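PDB 3W1Z: heat shock protein 16 from Schizosaccharomyces pombe, which probably acts as a small heat shock chaperone that binds unfolded proteins, and assembles into a 16-subunit oligomer. Local coordinates for the interface of chains A and B and the interface of chains A and C. Numbering follows the deposited sequence. Chains: chain A/B/C, Heat shock protein 16.

Contact 1: the interface of chains A and B. Residues chain A 14, 27, 29-31, 34; chain B 93-94, 96.
In this small heat shock protein the contact joins an N-terminal loop stretch of chain A (A:Leu27 to A:Glu34) to the loop that follows strand 90-93 of the alpha-crystallin domain of chain B; that loop region commonly serves dimerisation in this family, so a role in pairing A with B is likely. The main polar anchor is a salt bridge. B:Arg96 runs out extended from CG to NE, with CG anti to its carbonyl carbon, and meets A:Glu34 at about a right angle. A:Glu34 starts from the crowded position between backbone N and carbonyl carbon (chi1 46°) but is extended beyond CG, which carries its carboxylate to the guanidinium edge. The carboxylate plane of A:Glu34 and the guanidinium plane of B:Arg96 lie 10° apart, nearly coplanar. NH2 of B:Arg96 gives a nearly straight hydrogen bond (170° at H) to the syn lone pair of A:Glu34 OE2, at 2.9 Å. Beside it, B:Arg96 NE makes a weak bond to the other carboxylate oxygen, A:Glu34 OE1, at 3.3 Å, so the pairing is two-pronged and should restrain rotation of the guanidinium. One guanidinium face is met obliquely by the tip of A:Ile31, whose CD1 lies 3.5 Å from B:Arg96 CZ; the opposite face has A:Asn29 OD1 above its rim. That same amide oxygen, A:Asn29 OD1, is modelled 3.1 Å from the main-chain B:Glu94 O, where both atoms can only accept; a flipped amide would present ND2 there instead and could turn the clash into a hydrogen bond. A:Leu27 and B:Glu94 slide past each other in opposite directions, with A:Leu27 CD1 3.6 Å from B:Glu94 CB. At the end of the extended B:Glu94 chain a water bridges the two subunits, 2.6 Å from the main-chain A:Leu27 O and 2.7 Å from the carboxylate oxygen B:Glu94 OE2.

Contact 2: the interface of chains A and C. Residues chain A 59, 62, 64, 116-119, 124; chain C 140-143.
Both isoleucines of the C-terminal Ile-X-Ile motif hold CG1 anti to the carbonyl carbon and beside the backbone N (chi1 -58° in C:Ile140, -51° in C:Ile142), which leaves CG2 anti to N and lets each side chain straddle the groove of chain A. C:Ile142 points CG2 at A:Phe119 CB, 3.6 Å away, while A:Leu124 crosses it at about a right angle. Its CG1 branch lies over A:Ala117 CB, at 3.9 Å, and carries CD1 to A:Val64 CG2 at 4.0 Å. An alanine at C:Ile142 would lose the CG1, CG2 and CD1 contacts with A:Phe119, A:Ala117 and A:Val64, and would probably loosen the seating of the tail. C:Ile140 crosses A:Val64 obliquely, its CD1 3.7 Å from A:Val64 CG1.

Backbone pairing sets the register. C:Ile140 N donates to A:Val64 O at 2.8 Å, in the carbonyl plane, as part of an antiparallel bridge; a water joins A:Val64 N to C:Ile140 O. On the other wall C:Lys143 N reaches A:Ala117 O at 2.8 Å from above the carbonyl plane, and A:Phe119 N donates to the terminal carboxylate oxygen C:Lys143 O at 3.0 Å. The tail thus lies between strands 62-67 and 116-120 of the alpha-crystallin sandwich, antiparallel to the first and parallel to the second.

Contact 1: the interface of chains A and B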
ATOM      1  N   ASN A  14       8.264 -18.409  28.562  1.00 16.87           N
ATOM      2  CA  ASN A  14       8.167 -17.671  29.816  1.00 18.98           C
ATOM      3  C   ASN A  14       8.802 -18.405  30.989  1.00 26.40           C
ATOM      4  O   ASN A  14       9.344 -17.783  31.903  1.00 26.57           O
ATOM      5  CB  ASN A  14       6.706 -17.338  30.126  1.00 12.36           C
ATOM      6  CG  ASN A  14       6.550 -16.535  31.405  1.00 26.93           C
ATOM      7  OD1 ASN A  14       6.742 -15.318  31.418  1.00 17.08           O
ATOM      8  ND2 ASN A  14       6.195 -17.216  32.488  1.00 24.29           N
ATOM      9  N   LEU A  27      -0.302 -23.304  23.267  1.00 65.68           N
ATOM     10  CA  LEU A  27      -0.814 -21.939  23.436  1.00 60.82           C
ATOM     11  C   LEU A  27       0.302 -20.916  23.282  1.00 68.78           C
ATOM     12  O   LEU A  27       1.355 -20.970  23.939  1.00 73.13           O
ATOM     13  CB  LEU A  27      -1.517 -21.754  24.795  1.00 41.20           C
ATOM     14  CG  LEU A  27      -2.237 -20.446  25.180  1.00 43.47           C
ATOM     15  CD1 LEU A  27      -1.280 -19.429  25.785  1.00 48.81           C
ATOM     16  CD2 LEU A  27      -2.972 -19.838  24.000  1.00 54.27           C
ATOM     17  N   ASN A  29       0.731 -17.593  23.800  1.00 79.75           N
ATOM     18  CA  ASN A  29       1.108 -16.671  24.875  1.00 80.29           C
ATOM     19  C   ASN A  29       1.859 -15.487  24.270  1.00 87.60           C
ATOM     20  O   ASN A  29       2.242 -14.550  24.967  1.00 84.31           O
ATOM     21  CB  ASN A  29       1.950 -17.372  25.947  1.00 58.96           C
ATOM     22  CG  ASN A  29       1.993 -16.610  27.257  1.00 62.83           C
ATOM     23  OD1 ASN A  29       0.962 -16.205  27.788  1.00 58.37           O
ATOM     24  ND2 ASN A  29       3.199 -16.414  27.788  1.00 62.53           N
ATOM     25  N   GLN A  30       2.072 -15.571  22.960  1.00 84.28           N
ATOM     26  CA  GLN A  30       2.951 -14.693  22.213  1.00 88.00           C
ATOM     27  C   GLN A  30       2.549 -13.229  22.284  1.00 87.15           C
ATOM     28  O   GLN A  30       3.166 -12.463  23.025  1.00 87.41           O
ATOM     29  CB  GLN A  30       2.996 -15.175  20.758  1.00 87.10           C
ATOM     30  CG  GLN A  30       4.007 -14.483  19.876  1.00 87.45           C
ATOM     31  CD  GLN A  30       4.320 -15.285  18.627  1.00 92.85           C
ATOM     32  OE1 GLN A  30       3.899 -16.435  18.486  1.00 99.65           O
ATOM     33  NE2 GLN A  30       5.068 -14.682  17.718  1.00 84.20           N
ATOM     34  N   ILE A  31       1.493 -12.878  21.540  1.00 88.30           N
ATOM     35  CA  ILE A  31       0.986 -11.504  21.419  1.00 88.19           C
ATOM     36  C   ILE A  31       2.137 -10.514  21.555  1.00 84.62           C
ATOM     37  O   ILE A  31       2.195  -9.753  22.518  1.00 78.64           O
ATOM     38  CB  ILE A  31      -0.164 -11.220  22.394  1.00 81.59           C
ATOM     39  CG1 ILE A  31      -1.162 -12.384  22.371  1.00 84.63           C
ATOM     40  CG2 ILE A  31      -0.873  -9.920  22.027  1.00 73.27           C
ATOM     41  CD1 ILE A  31      -2.445 -12.117  23.111  1.00 72.64           C
ATOM     42  N   GLU A  34       4.528  -7.811  24.715  1.00 57.45           N
ATOM     43  CA  GLU A  34       4.200  -7.777  26.141  1.00 57.49           C
ATOM     44  C   GLU A  34       5.427  -7.921  27.041  1.00 46.36           C
ATOM     45  O   GLU A  34       6.494  -8.339  26.588  1.00 33.53           O
ATOM     46  CB  GLU A  34       3.106  -8.780  26.509  1.00 57.56           C
ATOM     47  CG  GLU A  34       3.267 -10.169  25.940  1.00 52.83           C
ATOM     48  CD  GLU A  34       2.075 -11.040  26.271  1.00 64.61           C
ATOM     49  OE1 GLU A  34       1.362 -10.725  27.247  1.00 61.76           O
ATOM     50  OE2 GLU A  34       1.838 -12.027  25.550  1.00 75.02           O
TER
ATOM     51  N   SER B  93       3.206 -20.465  33.295  1.00 31.93           N
ATOM     52  CA  SER B  93       2.159 -19.448  33.215  1.00 29.79           C
ATOM     53  C   SER B  93       1.842 -18.987  31.796  1.00 29.58           C
ATOM     54  O   SER B  93       2.644 -18.312  31.150  1.00 27.66           O
ATOM     55  CB  SER B  93       2.564 -18.227  34.042  1.00 23.57           C
ATOM     56  OG  SER B  93       2.136 -17.031  33.414  1.00 30.26           O
ATOM     57  N   GLU B  94       0.662 -19.375  31.316  1.00 26.63           N
ATOM     58  CA  GLU B  94       0.067 -18.804  30.109  1.00 24.56           C
ATOM     59  C   GLU B  94      -1.050 -17.773  30.307  1.00 33.65           C
ATOM     60  O   GLU B  94      -1.571 -17.224  29.335  1.00 31.85           O
ATOM     61  CB  GLU B  94      -0.389 -19.923  29.188  1.00 21.68           C
ATOM     62  CG  GLU B  94       0.757 -20.798  28.753  1.00 18.72           C
ATOM     63  CD  GLU B  94       0.306 -21.944  27.897  1.00 22.21           C
ATOM     64  OE1 GLU B  94      -0.913 -22.220  27.860  1.00 27.55           O
ATOM     65  OE2 GLU B  94       1.172 -22.574  27.255  1.00 30.17           O
ATOM     66  N   ARG B  96      -3.362 -14.481  31.603  1.00 46.71           N
ATOM     67  CA  ARG B  96      -3.299 -13.042  31.811  1.00 44.89           C
ATOM     68  C   ARG B  96      -4.341 -12.607  32.830  1.00 46.92           C
ATOM     69  O   ARG B  96      -5.509 -12.986  32.743  1.00 45.83           O
ATOM     70  CB  ARG B  96      -3.514 -12.306  30.491  1.00 43.70           C
ATOM     71  CG  ARG B  96      -2.489 -12.663  29.437  1.00 51.65           C
ATOM     72  CD  ARG B  96      -2.673 -11.853  28.168  1.00 52.37           C
ATOM     73  NE  ARG B  96      -1.643 -12.191  27.192  1.00 62.49           N
ATOM     74  CZ  ARG B  96      -1.733 -13.201  26.335  1.00 67.22           C
ATOM     75  NH1 ARG B  96      -2.812 -13.969  26.322  1.00 66.97           N
ATOM     76  NH2 ARG B  96      -0.742 -13.441  25.488  1.00 66.41           N
TER
HETATM   77  O   HOH W   1       3.181 -21.781  25.658  1.00 47.00           O

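Contact 2: the interface of chains A and C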
ATOM      1  N   LYS A  59      14.193  -2.485  43.882  1.00 52.04           N
ATOM      2  CA  LYS A  59      14.462  -3.852  44.329  1.00 47.78           C
ATOM      3  C   LYS A  59      13.398  -4.378  45.290  1.00 48.83           C
ATOM      4  O   LYS A  59      13.191  -5.586  45.397  1.00 58.31           O
ATOM      5  CB  LYS A  59      15.850  -3.952  44.968  1.00 51.18           C
ATOM      6  CG  LYS A  59      15.842  -3.817  46.480  1.00 58.50           C
ATOM      7  CD  LYS A  59      17.090  -3.123  46.984  1.00 61.55           C
ATOM      8  CE  LYS A  59      16.752  -2.226  48.160  1.00 67.60           C
ATOM      9  NZ  LYS A  59      15.659  -1.272  47.808  1.00 64.50           N
ATOM     10  N   VAL A  62      10.532  -6.238  43.501  1.00 45.68           N
ATOM     11  CA  VAL A  62      10.803  -7.539  42.895  1.00 47.96           C
ATOM     12  C   VAL A  62      11.133  -8.586  43.957  1.00 47.17           C
ATOM     13  O   VAL A  62      11.912  -8.328  44.872  1.00 48.89           O
ATOM     14  CB  VAL A  62      11.942  -7.450  41.845  1.00 46.56           C
ATOM     15  CG1 VAL A  62      12.925  -6.353  42.213  1.00 47.94           C
ATOM     16  CG2 VAL A  62      12.652  -8.791  41.684  1.00 48.46           C
ATOM     17  N   VAL A  64      12.257 -12.779  44.763  1.00 35.51           N
ATOM     18  CA  VAL A  64      12.919 -13.975  44.267  1.00 36.36           C
ATOM     19  C   VAL A  64      12.677 -15.131  45.232  1.00 45.42           C
ATOM     20  O   VAL A  64      12.989 -15.031  46.419  1.00 49.29           O
ATOM     21  CB  VAL A  64      14.439 -13.756  44.142  1.00 38.44           C
ATOM     22  CG1 VAL A  64      15.104 -14.979  43.542  1.00 35.56           C
ATOM     23  CG2 VAL A  64      14.734 -12.520  43.307  1.00 40.17           C
ATOM     24  N   GLU A 116      22.400 -16.167  46.490  1.00 35.25           N
ATOM     25  CA  GLU A 116      22.341 -14.718  46.684  1.00 46.21           C
ATOM     26  C   GLU A 116      21.772 -13.968  45.476  1.00 41.91           C
ATOM     27  O   GLU A 116      21.829 -14.450  44.342  1.00 38.00           O
ATOM     28  CB  GLU A 116      23.702 -14.151  47.128  1.00 45.76           C
ATOM     29  CG  GLU A 116      24.924 -14.772  46.447  1.00 46.55           C
ATOM     30  CD  GLU A 116      26.207 -14.567  47.242  1.00 64.75           C
ATOM     31  OE1 GLU A 116      27.299 -14.856  46.704  1.00 63.71           O
ATOM     32  OE2 GLU A 116      26.122 -14.130  48.410  1.00 63.94           O
ATOM     33  N   ALA A 117      21.203 -12.795  45.740  1.00 44.85           N
ATOM     34  CA  ALA A 117      20.631 -11.952  44.694  1.00 42.20           C
ATOM     35  C   ALA A 117      21.148 -10.524  44.850  1.00 44.99           C
ATOM     36  O   ALA A 117      21.225 -10.005  45.965  1.00 43.95           O
ATOM     37  CB  ALA A 117      19.113 -11.981  44.765  1.00 34.07           C
ATOM     38  N   ASN A 118      21.499  -9.894  43.733  1.00 40.73           N
ATOM     39  CA  ASN A 118      21.992  -8.521  43.748  1.00 42.97           C
ATOM     40  C   ASN A 118      21.306  -7.688  42.678  1.00 44.87           C
ATOM     41  O   ASN A 118      21.097  -8.162  41.568  1.00 37.09           O
ATOM     42  CB  ASN A 118      23.507  -8.494  43.537  1.00 41.31           C
ATOM     43  CG  ASN A 118      24.271  -9.057  44.717  1.00 60.75           C
ATOM     44  OD1 ASN A 118      24.464  -8.377  45.725  1.00 64.88           O
ATOM     45  ND2 ASN A 118      24.716 -10.304  44.597  1.00 56.26           N
ATOM     46  N   PHE A 119      20.943  -6.451  43.004  1.00 47.31           N
ATOM     47  CA  PHE A 119      20.264  -5.605  42.030  1.00 40.67           C
ATOM     48  C   PHE A 119      21.062  -4.341  41.734  1.00 46.64           C
ATOM     49  O   PHE A 119      21.195  -3.469  42.592  1.00 54.33           O
ATOM     50  CB  PHE A 119      18.858  -5.251  42.516  1.00 42.43           C
ATOM     51  CG  PHE A 119      17.943  -4.782  41.424  1.00 44.68           C
ATOM     52  CD1 PHE A 119      17.302  -3.560  41.512  1.00 49.77           C
ATOM     53  CD2 PHE A 119      17.732  -5.565  40.302  1.00 45.97           C
ATOM     54  CE1 PHE A 119      16.464  -3.134  40.505  1.00 48.55           C
ATOM     55  CE2 PHE A 119      16.895  -5.141  39.290  1.00 40.33           C
ATOM     56  CZ  PHE A 119      16.258  -3.924  39.391  1.00 45.96           C
ATOM     57  N   LEU A 124      19.171  -7.537  37.696  1.00 26.53           N
ATOM     58  CA  LEU A 124      19.166  -8.456  38.824  1.00 30.66           C
ATOM     59  C   LEU A 124      20.017  -9.672  38.497  1.00 29.21           C
ATOM     60  O   LEU A 124      19.852 -10.289  37.454  1.00 25.93           O
ATOM     61  CB  LEU A 124      17.738  -8.901  39.145  1.00 30.03           C
ATOM     62  CG  LEU A 124      17.609 -10.055  40.142  1.00 29.26           C
ATOM     63  CD1 LEU A 124      18.104  -9.639  41.519  1.00 35.53           C
ATOM     64  CD2 LEU A 124      16.176 -10.557  40.208  1.00 29.76           C
TER
ATOM     65  N   ILE C 140      14.527 -15.352  48.761  1.00 44.99           N
ATOM     66  CA  ILE C 140      15.854 -14.761  48.691  1.00 41.41           C
ATOM     67  C   ILE C 140      15.767 -13.243  48.744  1.00 43.59           C
ATOM     68  O   ILE C 140      15.066 -12.623  47.942  1.00 50.15           O
ATOM     69  CB  ILE C 140      16.576 -15.192  47.408  1.00 36.84           C
ATOM     70  CG1 ILE C 140      16.665 -16.719  47.352  1.00 40.97           C
ATOM     71  CG2 ILE C 140      17.961 -14.565  47.342  1.00 32.20           C
ATOM     72  CD1 ILE C 140      16.582 -17.286  45.957  1.00 37.39           C
ATOM     73  N   ALA C 141      16.473 -12.651  49.700  1.00 43.49           N
ATOM     74  CA  ALA C 141      16.532 -11.201  49.820  1.00 51.72           C
ATOM     75  C   ALA C 141      17.566 -10.648  48.847  1.00 54.55           C
ATOM     76  O   ALA C 141      18.622 -11.249  48.643  1.00 58.93           O
ATOM     77  CB  ALA C 141      16.869 -10.798  51.244  1.00 56.21           C
ATOM     78  N   ILE C 142      17.257  -9.503  48.249  1.00 51.58           N
ATOM     79  CA  ILE C 142      18.118  -8.920  47.229  1.00 48.44           C
ATOM     80  C   ILE C 142      18.982  -7.798  47.787  1.00 51.66           C
ATOM     81  O   ILE C 142      18.472  -6.831  48.353  1.00 47.89           O
ATOM     82  CB  ILE C 142      17.290  -8.373  46.058  1.00 45.16           C
ATOM     83  CG1 ILE C 142      16.312  -9.438  45.564  1.00 44.73           C
ATOM     84  CG2 ILE C 142      18.202  -7.904  44.935  1.00 42.68           C
ATOM     85  CD1 ILE C 142      15.042  -8.869  44.982  1.00 50.62           C
ATOM     86  N   LYS C 143      20.293  -7.932  47.623  1.00 50.12           N
ATOM     87  CA  LYS C 143      21.223  -6.897  48.053  1.00 54.41           C
ATOM     88  C   LYS C 143      21.248  -5.766  47.033  1.00 60.96           C
ATOM     89  O   LYS C 143      21.685  -5.952  45.897  1.00 55.88           O
ATOM     90  CB  LYS C 143      22.628  -7.478  48.234  1.00 52.25           C
ATOM     91  CG  LYS C 143      22.686  -8.737  49.091  1.00 63.85           C
ATOM     92  CD  LYS C 143      22.049  -8.511  50.452  1.00 67.29           C
ATOM     93  CE  LYS C 143      20.778  -9.334  50.610  1.00 61.60           C
ATOM     94  NZ  LYS C 143      19.791  -8.654  51.494  1.00 58.55           N
ATOM     95  OXT LYS C 143      20.832  -4.644  47.319  1.00 68.18           O
TER
HETATM   96  O   HOH W   2      12.722 -11.411  47.461  1.00 41.90           O

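The C-alpha centres of contact 1 and contact 2 lie about 25 Å apart, and no residue is common to both. What they share is chain A, which offers N-terminal loop residues to chain B in contact 1 and the groove between strands 62-67 and 116-120 to chain C in contact 2. The first combines a salt bridge with side-chain packing, the second main-chain pairing with the well-buried C:Ile142. Because the two patches are separate, one subunit can engage both neighbours at once, which fits a 16-mer built by linking dimers through C-terminal tails, although that order of assembly is an inference.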